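PDB 6M4K: alpha-amylase from Eisenia fetida, which probably hydrolyses internal alpha-1,4-glucosidic linkages in starch and related polysaccharides, as a cold-active, calcium-binding member of glycoside hydrolase family 13. Local coordinates for residues A[48-62]-A[65-77]. Sequence-based numbering, arbitrary orientation.
Sequences SPPNEHRIVTDPPYP and QRYQPVSYTMNSR
The long loop that leaves strand 44-47 of the TIM barrel doubles back on itself, and the imidazole of H53 meets the returning half, 65-77, on two sides. H53 NE2 accepts a hydrogen bond from the backbone N of R77 at 3.0 Å, with the donor near the ring plane, while R66 CG sits over one face, 8° off the ring normal, in a CH-pi contact. H53 ND1 donates to R54 O at 2.9 Å, so both ring nitrogens are used and the rotation of the ring is fixed. Without the imidazole, as with an alanine here, R77 N would probably lose its acceptor and R66 CG the face it packs on. Beyond CG the R66 chain bends at chi3 (75°), which brings NE and NH2 side-on to P49 O, NH2 at 2.8 Å; S48 CB lies over the guanidinium face, and NH1 forms a salt bridge with E24.

This is a beta-alpha connection of the family 13 barrel, running from strand 44-47 to helix 81-93, and its backbones meet in a single bridge, H53 with P69. Next to the bridge, E52 O takes hydrogen bonds from both V70 N and S71 N on the same face of its carbonyl plane. The extended E52 side chain carries OE1 to S71 OG, 2.6 Å away on the anti lone pair; S71 OG in turn accepts one from T73 N, forming an ST turn. Farther along, Q65 sends OE1 to V56 N (2.9 Å, a nearly straight bond), and R54 NH1 reaches Q68 OE1 with guanidinium and amide planes 84° apart. P49 CG rests over the Y67 ring, offset toward its rim, while Y67 OH bonds to D101.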
loop_
_atom_site.group_PDB
_atom_site.type_symbol
_atom_site.label_atom_id
_atom_site.label_comp_id
_atom_site.label_asym_id
_atom_site.label_seq_id
_atom_site.Cartn_x
_atom_site.Cartn_y
_atom_site.Cartn_z
ATOM N N SER A 48 -2.244 -6.114 -8.541
ATOM C CA SER A 48 -3.159 -5.276 -9.304
ATOM C C SER A 48 -4.427 -6.059 -9.658
ATOM O O SER A 48 -4.418 -7.295 -9.667
ATOM C CB SER A 48 -2.463 -4.800 -10.585
ATOM O OG SER A 48 -1.520 -3.774 -10.305
ATOM N N PRO A 49 -5.533 -5.366 -9.961
ATOM C CA PRO A 49 -6.810 -6.070 -10.209
ATOM C C PRO A 49 -6.630 -7.193 -11.213
ATOM O O PRO A 49 -6.137 -6.965 -12.328
ATOM C CB PRO A 49 -7.728 -4.956 -10.739
ATOM C CG PRO A 49 -7.219 -3.718 -10.029
ATOM C CD PRO A 49 -5.713 -3.900 -9.987
ATOM N N PRO A 50 -6.974 -8.431 -10.840
ATOM C CA PRO A 50 -6.656 -9.588 -11.683
ATOM C C PRO A 50 -7.833 -10.057 -12.520
ATOM O O PRO A 50 -7.681 -10.992 -13.316
ATOM C CB PRO A 50 -6.286 -10.651 -10.644
ATOM C CG PRO A 50 -7.236 -10.341 -9.521
ATOM C CD PRO A 50 -7.293 -8.837 -9.457
ATOM N N ASN A 51 -9.011 -9.473 -12.311
ATOM C CA ASN A 51 -10.188 -9.837 -13.084
ATOM C C ASN A 51 -10.134 -9.178 -14.464
ATOM O O ASN A 51 -9.298 -8.309 -14.738
ATOM C CB ASN A 51 -11.446 -9.373 -12.363
ATOM C CG ASN A 51 -11.464 -7.886 -12.192
ATOM O OD1 ASN A 51 -10.667 -7.341 -11.426
ATOM N ND2 ASN A 51 -12.332 -7.205 -12.920
ATOM N N GLU A 52 -11.063 -9.581 -15.329
ATOM C CA GLU A 52 -11.153 -8.980 -16.653
ATOM C C GLU A 52 -11.501 -7.506 -16.539
ATOM O O GLU A 52 -12.529 -7.141 -15.958
ATOM C CB GLU A 52 -12.205 -9.693 -17.494
ATOM C CG GLU A 52 -12.290 -9.068 -18.870
ATOM C CD GLU A 52 -13.250 -9.754 -19.807
ATOM O OE1 GLU A 52 -14.196 -10.443 -19.357
ATOM O OE2 GLU A 52 -13.054 -9.583 -21.031
ATOM N N HIS A 53 -10.663 -6.666 -17.140
ATOM C CA HIS A 53 -10.824 -5.226 -17.074
ATOM C C HIS A 53 -10.883 -4.641 -18.481
ATOM O O HIS A 53 -10.556 -5.292 -19.477
ATOM C CB HIS A 53 -9.664 -4.587 -16.294
ATOM C CG HIS A 53 -8.315 -4.981 -16.811
ATOM N ND1 HIS A 53 -7.754 -4.416 -17.937
ATOM C CD2 HIS A 53 -7.442 -5.927 -16.387
ATOM C CE1 HIS A 53 -6.577 -4.975 -18.163
ATOM N NE2 HIS A 53 -6.365 -5.898 -17.241
ATOM N N ARG A 54 -11.287 -3.379 -18.534
ATOM C CA ARG A 54 -11.358 -2.656 -19.794
ATOM C C ARG A 54 -9.989 -2.630 -20.459
ATOM O O ARG A 54 -8.952 -2.520 -19.796
ATOM C CB ARG A 54 -11.818 -1.224 -19.512
ATOM C CG ARG A 54 -12.210 -0.420 -20.753
ATOM C CD ARG A 54 -12.777 0.942 -20.386
ATOM N NE ARG A 54 -13.279 1.619 -21.586
ATOM C CZ ARG A 54 -14.285 2.488 -21.592
ATOM N NH1 ARG A 54 -14.915 2.802 -20.471
ATOM N NH2 ARG A 54 -14.685 3.034 -22.738
ATOM N N ILE A 55 -9.986 -2.734 -21.784
ATOM C CA ILE A 55 -8.813 -2.406 -22.573
ATOM C C ILE A 55 -9.067 -1.030 -23.169
ATOM O O ILE A 55 -10.044 -0.833 -23.908
ATOM C CB ILE A 55 -8.546 -3.455 -23.663
ATOM C CG1 ILE A 55 -8.218 -4.813 -23.038
ATOM C CG2 ILE A 55 -7.392 -2.997 -24.557
ATOM C CD1 ILE A 55 -6.981 -4.794 -22.161
ATOM N N VAL A 56 -8.211 -0.074 -22.820
ATOM C CA VAL A 56 -8.312 1.300 -23.295
ATOM C C VAL A 56 -7.143 1.525 -24.237
ATOM O O VAL A 56 -5.983 1.326 -23.860
ATOM C CB VAL A 56 -8.278 2.297 -22.131
ATOM C CG1 VAL A 56 -8.208 3.723 -22.652
ATOM C CG2 VAL A 56 -9.494 2.104 -21.220
ATOM N N THR A 57 -7.449 1.936 -25.464
ATOM C CA THR A 57 -6.413 2.224 -26.445
ATOM C C THR A 57 -6.244 3.711 -26.724
ATOM O O THR A 57 -5.238 4.097 -27.337
ATOM C CB THR A 57 -6.660 1.450 -27.750
ATOM O OG1 THR A 57 -7.984 1.708 -28.225
ATOM C CG2 THR A 57 -6.518 -0.043 -27.524
ATOM N N ASP A 58 -7.179 4.551 -26.290
ATOM C CA ASP A 58 -6.981 5.995 -26.301
ATOM C C ASP A 58 -7.194 6.523 -24.879
ATOM O O ASP A 58 -8.334 6.620 -24.432
ATOM C CB ASP A 58 -7.974 6.671 -27.251
ATOM C CG ASP A 58 -7.767 8.166 -27.327
ATOM O OD1 ASP A 58 -6.676 8.620 -26.939
ATOM O OD2 ASP A 58 -8.685 8.885 -27.786
ATOM N N PRO A 59 -6.116 6.857 -24.160
ATOM C CA PRO A 59 -4.705 6.759 -24.546
ATOM C C PRO A 59 -4.236 5.296 -24.504
ATOM O O PRO A 59 -4.992 4.425 -24.060
ATOM C CB PRO A 59 -4.006 7.603 -23.480
ATOM C CG PRO A 59 -4.839 7.370 -22.244
ATOM C CD PRO A 59 -6.269 7.259 -22.743
ATOM N N PRO A 60 -3.031 4.995 -24.988
ATOM C CA PRO A 60 -2.668 3.585 -25.183
ATOM C C PRO A 60 -2.308 2.874 -23.885
ATOM O O PRO A 60 -1.212 3.040 -23.340
ATOM C CB PRO A 60 -1.484 3.658 -26.163
ATOM C CG PRO A 60 -0.939 5.013 -26.008
ATOM C CD PRO A 60 -2.099 5.901 -25.694
ATOM N N TYR A 61 -3.231 2.021 -23.427
ATOM C CA TYR A 61 -3.045 1.058 -22.338
ATOM C C TYR A 61 -2.648 1.724 -21.023
ATOM O O TYR A 61 -1.605 1.402 -20.450
ATOM C CB TYR A 61 -2.058 -0.024 -22.772
ATOM C CG TYR A 61 -2.416 -0.579 -24.142
ATOM C CD1 TYR A 61 -3.469 -1.472 -24.286
ATOM C CD2 TYR A 61 -1.725 -0.189 -25.293
ATOM C CE1 TYR A 61 -3.816 -1.991 -25.526
ATOM C CE2 TYR A 61 -2.065 -0.704 -26.547
ATOM C CZ TYR A 61 -3.107 -1.600 -26.649
ATOM O OH TYR A 61 -3.464 -2.121 -27.884
ATOM N N PRO A 62 -3.455 2.657 -20.527
ATOM C CA PRO A 62 -3.136 3.325 -19.260
ATOM C C PRO A 62 -3.247 2.367 -18.076
ATOM O O PRO A 62 -3.929 1.342 -18.136
ATOM C CB PRO A 62 -4.215 4.409 -19.179
ATOM C CG PRO A 62 -5.397 3.784 -19.861
ATOM C CD PRO A 62 -4.799 2.999 -21.015
ATOM N N GLN A 65 -6.989 1.577 -16.743
ATOM C CA GLN A 65 -7.931 0.647 -17.359
ATOM C C GLN A 65 -8.242 -0.525 -16.430
ATOM O O GLN A 65 -9.336 -1.099 -16.502
ATOM C CB GLN A 65 -7.395 0.155 -18.713
ATOM C CG GLN A 65 -6.290 -0.857 -18.579
ATOM C CD GLN A 65 -5.669 -1.277 -19.905
ATOM O OE1 GLN A 65 -6.113 -0.861 -20.987
ATOM N NE2 GLN A 65 -4.638 -2.109 -19.827
ATOM N N ARG A 66 -7.311 -0.869 -15.531
ATOM C CA ARG A 66 -7.518 -2.006 -14.640
ATOM C C ARG A 66 -8.512 -1.715 -13.528
ATOM O O ARG A 66 -8.947 -2.662 -12.861
ATOM C CB ARG A 66 -6.187 -2.509 -14.074
ATOM C CG ARG A 66 -5.286 -3.037 -15.176
ATOM C CD ARG A 66 -4.012 -3.623 -14.634
ATOM N NE ARG A 66 -4.220 -4.933 -14.007
ATOM C CZ ARG A 66 -3.235 -5.792 -13.795
ATOM N NH1 ARG A 66 -2.001 -5.476 -14.173
ATOM N NH2 ARG A 66 -3.462 -6.976 -13.237
ATOM N N TYR A 67 -8.923 -0.463 -13.354
ATOM C CA TYR A 67 -9.930 -0.098 -12.367
ATOM C C TYR A 67 -11.319 0.034 -12.980
ATOM O O TYR A 67 -12.221 0.585 -12.342
ATOM C CB TYR A 67 -9.469 1.136 -11.578
ATOM C CG TYR A 67 -8.284 0.742 -10.724
ATOM C CD1 TYR A 67 -8.476 0.131 -9.486
ATOM C CD2 TYR A 67 -6.980 0.892 -11.179
ATOM C CE1 TYR A 67 -7.402 -0.299 -8.719
ATOM C CE2 TYR A 67 -5.899 0.469 -10.423
ATOM C CZ TYR A 67 -6.121 -0.123 -9.189
ATOM O OH TYR A 67 -5.027 -0.545 -8.466
ATOM N N GLN A 68 -11.511 -0.509 -14.191
ATOM C CA GLN A 68 -12.803 -0.573 -14.873
ATOM C C GLN A 68 -13.115 -2.029 -15.186
ATOM O O GLN A 68 -12.820 -2.523 -16.289
ATOM C CB GLN A 68 -12.807 0.298 -16.128
ATOM C CG GLN A 68 -12.752 1.765 -15.771
ATOM C CD GLN A 68 -12.972 2.673 -16.957
ATOM O OE1 GLN A 68 -13.877 2.452 -17.768
ATOM N NE2 GLN A 68 -12.146 3.700 -17.069
ATOM N N PRO A 69 -13.732 -2.750 -14.252
ATOM C CA PRO A 69 -14.061 -4.157 -14.495
ATOM C C PRO A 69 -15.005 -4.337 -15.675
ATOM O O PRO A 69 -15.933 -3.549 -15.893
ATOM C CB PRO A 69 -14.729 -4.598 -13.189
ATOM C CG PRO A 69 -14.160 -3.678 -12.166
ATOM C CD PRO A 69 -14.010 -2.351 -12.859
ATOM N N VAL A 70 -14.765 -5.424 -16.400
ATOM C CA VAL A 70 -15.637 -5.880 -17.470
ATOM C C VAL A 70 -16.325 -7.198 -17.116
ATOM O O VAL A 70 -17.495 -7.405 -17.455
ATOM C CB VAL A 70 -14.851 -5.969 -18.798
ATOM C CG1 VAL A 70 -15.653 -6.710 -19.879
ATOM C CG2 VAL A 70 -14.475 -4.567 -19.269
ATOM N N SER A 71 -15.637 -8.080 -16.399
ATOM C CA SER A 71 -16.250 -9.288 -15.857
ATOM C C SER A 71 -15.393 -9.763 -14.691
ATOM O O SER A 71 -14.422 -9.107 -14.306
ATOM C CB SER A 71 -16.403 -10.382 -16.919
ATOM O OG SER A 71 -15.200 -11.109 -17.052
ATOM N N TYR A 72 -15.765 -10.910 -14.123
ATOM C CA TYR A 72 -15.001 -11.511 -13.037
ATOM C C TYR A 72 -14.232 -12.752 -13.478
ATOM O O TYR A 72 -13.788 -13.536 -12.629
ATOM C CB TYR A 72 -15.893 -11.755 -11.817
ATOM C CG TYR A 72 -16.613 -10.497 -11.375
ATOM C CD1 TYR A 72 -15.929 -9.461 -10.738
ATOM C CD2 TYR A 72 -17.973 -10.331 -11.609
ATOM C CE1 TYR A 72 -16.587 -8.302 -10.351
ATOM C CE2 TYR A 72 -18.635 -9.180 -11.225
ATOM C CZ TYR A 72 -17.949 -8.166 -10.584
ATOM O OH TYR A 72 -18.622 -7.026 -10.207
ATOM N N THR A 73 -14.046 -12.947 -14.788
ATOM C CA THR A 73 -13.039 -13.908 -15.210
ATOM C C THR A 73 -11.655 -13.372 -14.850
ATOM O O THR A 73 -11.509 -12.232 -14.408
ATOM C CB THR A 73 -13.144 -14.211 -16.704
ATOM O OG1 THR A 73 -12.665 -13.094 -17.468
ATOM C CG2 THR A 73 -14.591 -14.517 -17.078
ATOM N N MET A 74 -10.633 -14.203 -15.018
ATOM C CA MET A 74 -9.335 -13.953 -14.402
ATOM C C MET A 74 -8.194 -13.872 -15.408
ATOM O O MET A 74 -7.073 -14.301 -15.134
ATOM C CB MET A 74 -9.064 -14.975 -13.304
ATOM C CG MET A 74 -9.927 -14.723 -12.068
ATOM S SD MET A 74 -9.442 -13.209 -11.207
ATOM C CE MET A 74 -7.866 -13.772 -10.567
ATOM N N ASN A 75 -8.454 -13.275 -16.565
ATOM C CA ASN A 75 -7.417 -12.969 -17.546
ATOM C C ASN A 75 -7.270 -11.453 -17.598
ATOM O O ASN A 75 -8.225 -10.753 -17.947
ATOM C CB ASN A 75 -7.835 -13.514 -18.909
ATOM C CG ASN A 75 -6.693 -13.578 -19.902
ATOM O OD1 ASN A 75 -5.518 -13.515 -19.545
ATOM N ND2 ASN A 75 -7.042 -13.727 -21.176
ATOM N N SER A 76 -6.090 -10.953 -17.216
ATOM C CA SER A 76 -5.831 -9.530 -17.047
ATOM C C SER A 76 -4.503 -9.181 -17.706
ATOM O O SER A 76 -3.763 -10.049 -18.184
ATOM C CB SER A 76 -5.745 -9.169 -15.557
ATOM O OG SER A 76 -4.560 -9.706 -14.985
ATOM N N ARG A 77 -4.162 -7.897 -17.658
ATOM C CA ARG A 77 -2.872 -7.466 -18.185
ATOM C C ARG A 77 -1.712 -8.192 -17.523
ATOM O O ARG A 77 -0.685 -8.438 -18.158
ATOM C CB ARG A 77 -2.716 -5.963 -17.997
ATOM C CG ARG A 77 -1.451 -5.420 -18.642
ATOM C CD ARG A 77 -1.312 -3.924 -18.501
ATOM N NE ARG A 77 -0.201 -3.466 -19.332
ATOM C CZ ARG A 77 -0.091 -2.231 -19.817
ATOM N NH1 ARG A 77 -0.987 -1.298 -19.537
ATOM N NH2 ARG A 77 0.930 -1.944 -20.627
HETATM O O HOH W 1 -3.167 -1.683 -10.302
HETATM O O HOH W 2 -5.393 -12.235 -14.078
HETATM O O HOH W 3 -10.895 -4.681 -12.754
HETATM O O HOH W 4 1.806 0.648 -20.547
HETATM O O HOH W 5 -2.964 -1.339 -17.334
#